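Long-range contact in uncharacterized hypothetical protein (Bacteroides uniformis, PDB 4EIU), which is of unknown function, a DUF3823-family protein from a gut bacterium whose N-terminal domain belongs to the transthyretin-like clan: residues S31-W43 with I66-F79. Residues are numbered along the deposited sequence; the frame is centred on the assembly and turned at random.
Sequences SEGIRVRLTELSW and IFKGEYNVRIDGPF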
loop_
_atom_site.group_PDB
_atom_site.type_symbol
_atom_site.label_atom_id
_atom_site.label_comp_id
_atom_site.label_asym_id
_atom_site.label_seq_id
_atom_site.Cartn_x
_atom_site.Cartn_y
_atom_site.Cartn_z
ATOM N N SER A 31 3.295 -0.961 9.787
ATOM C CA SER A 31 2.381 -2.112 9.890
ATOM C C SER A 31 1.255 -2.057 8.884
ATOM O O SER A 31 0.682 -3.085 8.554
ATOM C CB SER A 31 1.765 -2.204 11.305
ATOM O OG SER A 31 2.762 -2.319 12.308
ATOM N N GLU A 32 0.926 -0.841 8.413
ATOM C CA GLU A 32 -0.165 -0.631 7.434
ATOM C C GLU A 32 0.320 -0.656 5.961
ATOM O O GLU A 32 -0.419 -0.303 5.026
ATOM C CB GLU A 32 -0.911 0.662 7.715
ATOM C CG GLU A 32 -1.347 0.797 9.174
ATOM C CD GLU A 32 -0.246 1.306 10.112
ATOM O OE1 GLU A 32 0.863 1.714 9.669
ATOM O OE2 GLU A 32 -0.499 1.262 11.328
ATOM N N GLY A 33 1.543 -1.103 5.763
ATOM C CA GLY A 33 2.161 -1.105 4.453
ATOM C C GLY A 33 2.005 -2.459 3.762
ATOM O O GLY A 33 0.953 -3.087 3.835
ATOM N N ILE A 34 3.078 -2.935 3.121
ATOM C CA ILE A 34 3.038 -4.239 2.435
ATOM C C ILE A 34 3.810 -5.248 3.267
ATOM O O ILE A 34 5.057 -5.164 3.391
ATOM C CB ILE A 34 3.603 -4.197 1.005
ATOM C CG1 ILE A 34 2.858 -3.204 0.133
ATOM C CG2 ILE A 34 3.632 -5.631 0.412
ATOM C CD1 ILE A 34 3.455 -2.999 -1.262
ATOM N N ARG A 35 3.043 -6.147 3.868
ATOM C CA ARG A 35 3.523 -7.201 4.764
ATOM C C ARG A 35 4.079 -8.389 4.026
ATOM O O ARG A 35 3.469 -8.855 3.061
ATOM C CB ARG A 35 2.409 -7.641 5.703
ATOM C CG ARG A 35 2.857 -8.443 6.916
ATOM C CD ARG A 35 1.679 -8.891 7.749
ATOM N NE ARG A 35 0.970 -9.965 7.039
ATOM C CZ ARG A 35 -0.123 -10.576 7.481
ATOM N NH1 ARG A 35 -0.680 -10.244 8.649
ATOM N NH2 ARG A 35 -0.687 -11.512 6.720
ATOM N N VAL A 36 5.186 -8.921 4.532
ATOM C CA VAL A 36 5.849 -10.087 3.953
ATOM C C VAL A 36 5.968 -11.141 5.056
ATOM O O VAL A 36 6.516 -10.889 6.147
ATOM C CB VAL A 36 7.258 -9.741 3.391
ATOM C CG1 VAL A 36 7.863 -10.948 2.663
ATOM C CG2 VAL A 36 7.176 -8.508 2.461
ATOM N N ARG A 37 5.497 -12.349 4.745
ATOM C CA ARG A 37 5.523 -13.492 5.675
ATOM C C ARG A 37 6.163 -14.691 5.010
ATOM O O ARG A 37 5.651 -15.212 3.974
ATOM C CB ARG A 37 4.072 -13.812 6.119
ATOM C CG ARG A 37 3.904 -15.088 6.917
ATOM C CD ARG A 37 2.479 -15.249 7.426
ATOM N NE ARG A 37 2.155 -14.202 8.391
ATOM C CZ ARG A 37 0.948 -14.019 8.896
ATOM N NH1 ARG A 37 -0.033 -14.852 8.561
ATOM N NH2 ARG A 37 0.721 -13.034 9.763
ATOM N N LEU A 38 7.248 -15.136 5.621
ATOM C CA LEU A 38 8.036 -16.264 5.181
ATOM C C LEU A 38 7.804 -17.431 6.125
ATOM O O LEU A 38 8.152 -17.362 7.302
ATOM C CB LEU A 38 9.544 -15.896 5.171
ATOM C CG LEU A 38 9.987 -14.576 4.468
ATOM C CD1 LEU A 38 11.497 -14.271 4.602
ATOM C CD2 LEU A 38 9.586 -14.542 3.013
ATOM N N THR A 39 7.256 -18.524 5.593
ATOM C CA THR A 39 7.058 -19.773 6.340
ATOM C C THR A 39 7.915 -20.860 5.728
ATOM O O THR A 39 7.824 -21.125 4.527
ATOM C CB THR A 39 5.585 -20.204 6.263
ATOM O OG1 THR A 39 4.758 -19.076 6.518
ATOM C CG2 THR A 39 5.222 -21.295 7.259
ATOM N N GLU A 40 8.755 -21.492 6.542
ATOM C CA GLU A 40 9.545 -22.615 6.091
ATOM C C GLU A 40 8.654 -23.846 5.941
ATOM O O GLU A 40 7.939 -24.205 6.864
ATOM C CB GLU A 40 10.687 -22.979 7.033
ATOM C CG GLU A 40 11.752 -23.699 6.236
ATOM C CD GLU A 40 12.757 -24.441 7.050
ATOM O OE1 GLU A 40 12.866 -24.214 8.281
ATOM O OE2 GLU A 40 13.442 -25.254 6.403
ATOM N N LEU A 41 8.733 -24.480 4.776
ATOM C CA LEU A 41 7.912 -25.644 4.466
ATOM C C LEU A 41 8.662 -26.871 4.875
ATOM O O LEU A 41 9.876 -26.960 4.683
ATOM C CB LEU A 41 7.574 -25.702 2.977
ATOM C CG LEU A 41 6.813 -24.497 2.454
ATOM C CD1 LEU A 41 6.801 -24.520 0.930
ATOM C CD2 LEU A 41 5.391 -24.398 3.001
ATOM N N SER A 42 7.937 -27.809 5.462
ATOM C CA SER A 42 8.539 -29.005 6.032
ATOM C C SER A 42 7.696 -30.219 5.685
ATOM O O SER A 42 6.478 -30.071 5.489
ATOM C CB SER A 42 8.526 -28.833 7.535
ATOM O OG SER A 42 9.201 -29.879 8.176
ATOM N N TRP A 43 8.319 -31.408 5.631
ATOM C CA TRP A 43 7.560 -32.676 5.625
ATOM C C TRP A 43 6.705 -32.751 6.866
ATOM O O TRP A 43 5.517 -33.145 6.801
ATOM C CB TRP A 43 8.470 -33.917 5.519
ATOM C CG TRP A 43 9.197 -34.029 4.193
ATOM C CD1 TRP A 43 10.574 -34.089 3.980
ATOM C CD2 TRP A 43 8.601 -34.068 2.841
ATOM N NE1 TRP A 43 10.862 -34.166 2.639
ATOM C CE2 TRP A 43 9.724 -34.156 1.900
ATOM C CE3 TRP A 43 7.298 -34.038 2.337
ATOM C CZ2 TRP A 43 9.526 -34.215 0.524
ATOM C CZ3 TRP A 43 7.112 -34.097 0.948
ATOM C CH2 TRP A 43 8.199 -34.186 0.065
ATOM N N ILE A 66 17.804 -15.337 6.700
ATOM C CA ILE A 66 16.914 -16.479 6.354
ATOM C C ILE A 66 17.688 -17.793 6.499
ATOM O O ILE A 66 18.827 -17.925 6.001
ATOM C CB ILE A 66 16.332 -16.399 4.922
ATOM C CG1 ILE A 66 15.711 -15.042 4.603
ATOM C CG2 ILE A 66 15.278 -17.503 4.705
ATOM C CD1 ILE A 66 14.676 -14.593 5.574
ATOM N N PHE A 67 17.142 -18.747 7.251
ATOM C CA PHE A 67 17.729 -20.110 7.263
ATOM C C PHE A 67 17.507 -20.786 5.913
ATOM O O PHE A 67 16.369 -20.783 5.416
ATOM C CB PHE A 67 17.063 -20.993 8.299
ATOM C CG PHE A 67 17.391 -20.645 9.716
ATOM C CD1 PHE A 67 18.641 -20.954 10.255
ATOM C CD2 PHE A 67 16.405 -20.118 10.562
ATOM C CE1 PHE A 67 18.930 -20.666 11.581
ATOM C CE2 PHE A 67 16.694 -19.834 11.898
ATOM C CZ PHE A 67 17.953 -20.114 12.404
ATOM N N LYS A 68 18.549 -21.397 5.351
ATOM C CA LYS A 68 18.466 -22.031 4.017
ATOM C C LYS A 68 17.353 -23.055 4.067
ATOM O O LYS A 68 17.289 -23.828 5.017
ATOM C CB LYS A 68 19.795 -22.703 3.637
ATOM C CG LYS A 68 19.867 -23.323 2.236
ATOM C CD LYS A 68 21.253 -23.907 1.939
ATOM C CE LYS A 68 21.198 -25.179 1.083
ATOM N NZ LYS A 68 20.726 -24.939 -0.315
ATOM N N GLY A 69 16.456 -23.018 3.085
ATOM C CA GLY A 69 15.447 -24.054 2.944
ATOM C C GLY A 69 14.361 -23.636 1.984
ATOM O O GLY A 69 14.554 -22.720 1.214
ATOM N N GLU A 70 13.234 -24.336 2.039
ATOM C CA GLU A 70 12.098 -24.092 1.168
ATOM C C GLU A 70 11.046 -23.301 1.912
ATOM O O GLU A 70 10.671 -23.651 3.036
ATOM C CB GLU A 70 11.465 -25.424 0.722
ATOM C CG GLU A 70 12.387 -26.336 -0.075
ATOM C CD GLU A 70 12.356 -26.077 -1.578
ATOM O OE1 GLU A 70 11.397 -25.429 -2.078
ATOM O OE2 GLU A 70 13.292 -26.549 -2.268
ATOM N N TYR A 71 10.514 -22.291 1.248
ATOM C CA TYR A 71 9.653 -21.314 1.901
ATOM C C TYR A 71 8.431 -21.019 1.073
ATOM O O TYR A 71 8.496 -21.012 -0.163
ATOM C CB TYR A 71 10.417 -19.995 2.133
ATOM C CG TYR A 71 11.397 -20.071 3.295
ATOM C CD1 TYR A 71 12.675 -20.540 3.111
ATOM C CD2 TYR A 71 11.008 -19.700 4.589
ATOM C CE1 TYR A 71 13.572 -20.620 4.176
ATOM C CE2 TYR A 71 11.902 -19.774 5.657
ATOM C CZ TYR A 71 13.172 -20.238 5.439
ATOM O OH TYR A 71 14.047 -20.342 6.491
ATOM N N ASN A 72 7.346 -20.720 1.774
ATOM C CA ASN A 72 6.225 -19.981 1.236
ATOM C C ASN A 72 6.443 -18.489 1.543
ATOM O O ASN A 72 6.763 -18.116 2.683
ATOM C CB ASN A 72 4.927 -20.474 1.899
ATOM C CG ASN A 72 3.696 -19.759 1.389
ATOM O OD1 ASN A 72 3.169 -18.859 2.068
ATOM N ND2 ASN A 72 3.222 -20.152 0.205
ATOM N N VAL A 73 6.242 -17.656 0.534
ATOM C CA VAL A 73 6.404 -16.232 0.632
ATOM C C VAL A 73 5.045 -15.632 0.299
ATOM O O VAL A 73 4.559 -15.757 -0.815
ATOM C CB VAL A 73 7.511 -15.707 -0.321
ATOM C CG1 VAL A 73 7.683 -14.182 -0.164
ATOM C CG2 VAL A 73 8.852 -16.466 -0.058
ATOM N N ARG A 74 4.427 -15.020 1.286
ATOM C CA ARG A 74 3.113 -14.422 1.176
ATOM C C ARG A 74 3.197 -12.917 1.411
ATOM O O ARG A 74 3.790 -12.507 2.398
ATOM C CB ARG A 74 2.214 -15.034 2.265
ATOM C CG ARG A 74 0.867 -14.337 2.350
ATOM C CD ARG A 74 -0.058 -14.932 3.406
ATOM N NE ARG A 74 -1.197 -14.015 3.536
ATOM C CZ ARG A 74 -2.417 -14.363 3.933
ATOM N NH1 ARG A 74 -2.718 -15.638 4.245
ATOM N NH2 ARG A 74 -3.347 -13.432 3.995
ATOM N N ILE A 75 2.563 -12.091 0.563
ATOM C CA ILE A 75 2.489 -10.663 0.809
ATOM C C ILE A 75 1.007 -10.225 0.905
ATOM O O ILE A 75 0.136 -10.864 0.322
ATOM C CB ILE A 75 3.264 -9.838 -0.233
ATOM C CG1 ILE A 75 2.639 -9.954 -1.652
ATOM C CG2 ILE A 75 4.774 -10.279 -0.209
ATOM C CD1 ILE A 75 3.160 -8.972 -2.725
ATOM N N ASP A 76 0.748 -9.223 1.725
ATOM C CA ASP A 76 -0.569 -8.586 1.857
ATOM C C ASP A 76 -0.355 -7.062 1.819
ATOM O O ASP A 76 0.681 -6.545 2.302
ATOM C CB ASP A 76 -1.158 -8.964 3.208
ATOM C CG ASP A 76 -1.530 -10.433 3.301
ATOM O OD1 ASP A 76 -2.679 -10.802 2.996
ATOM O OD2 ASP A 76 -0.687 -11.228 3.746
ATOM N N GLY A 77 -1.321 -6.329 1.280
ATOM C CA GLY A 77 -1.108 -4.927 1.074
ATOM C C GLY A 77 -2.340 -4.267 0.520
ATOM O O GLY A 77 -3.417 -4.857 0.629
ATOM N N PRO A 78 -2.176 -3.065 -0.079
ATOM C CA PRO A 78 -3.269 -2.308 -0.736
ATOM C C PRO A 78 -3.517 -2.829 -2.160
ATOM O O PRO A 78 -3.381 -2.116 -3.133
ATOM C CB PRO A 78 -2.735 -0.872 -0.711
ATOM C CG PRO A 78 -1.257 -1.058 -0.932
ATOM C CD PRO A 78 -0.928 -2.279 -0.096
ATOM N N PHE A 79 -3.883 -4.099 -2.203
ATOM C CA PHE A 79 -4.093 -4.855 -3.421
ATOM C C PHE A 79 -4.970 -6.082 -3.144
ATOM O O PHE A 79 -5.077 -6.572 -2.017
ATOM C CB PHE A 79 -2.768 -5.211 -4.125
ATOM C CG PHE A 79 -1.736 -5.878 -3.236
ATOM C CD1 PHE A 79 -1.837 -7.210 -2.911
ATOM C CD2 PHE A 79 -0.630 -5.143 -2.770
ATOM C CE1 PHE A 79 -0.831 -7.823 -2.148
ATOM C CE2 PHE A 79 0.360 -5.739 -1.980
ATOM C CZ PHE A 79 0.239 -7.070 -1.671
HETATM O O HOH W 1 1.841 -11.166 4.536
HETATM O O HOH W 2 4.116 -17.619 4.256
HETATM O O HOH W 3 12.791 -26.298 4.106
#
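Arg35 NH2 reaches across to Asp76 OD2 at 3.0 Å in a salt bridge, meeting it from above the carboxylate plane, the two flat groups standing 82° apart. Arg74 grips the same carboxylate side-on, NE to OD2 and NH2 to OD1 (2.9 Å), both on syn lone pairs, which gives OD2 a donor from each arginine. Arg35 gets there by a bend at chi3 (73°), and its NE donates to a water that in turn reaches Asp76 OD2. Sharing this carboxylate probably offsets the like charges of Arg35 NH2 and Arg74 NE, 4.1 Å apart. Further along this face, Arg37 pairs with Asp52, while a second water links Arg37 O, Thr39 OG1 and Asn72 OD1, and Asn72 ND2 donates to Ser96 and Asn98. Main-chain polar groups are met in reciprocal N-H...O pairs at Arg35/Asp76, Arg37/Arg74 and Thr39/Asn72; Leu41 N adds a nearly straight bond to Glu70 O (2.7 Å). On the other face Leu38 CD2 rests on both methyls of Val73, and Val36 CG2 meets Ile75 CG2. Glu40 CG sits over the Tyr71 ring, 4.0 Å from its centroid, and Glu40 OE1 bonds His49; Tyr71 OH donates to a lone pair of Phe67 O at 2.6 Å. Were Tyr71 cut back to an alanine, Phe67 O would probably lose this donor and Glu40 CG the ring face it packs on. Strands 35-40 and 69-76, running at 149°, thus form an antiparallel pair with a polar face and a largely apolar one, whose Leu38, Val73 and Ile75 meet strands 10-18 and 104-111, consistent with the beta-sandwich of transthyretin-like domains.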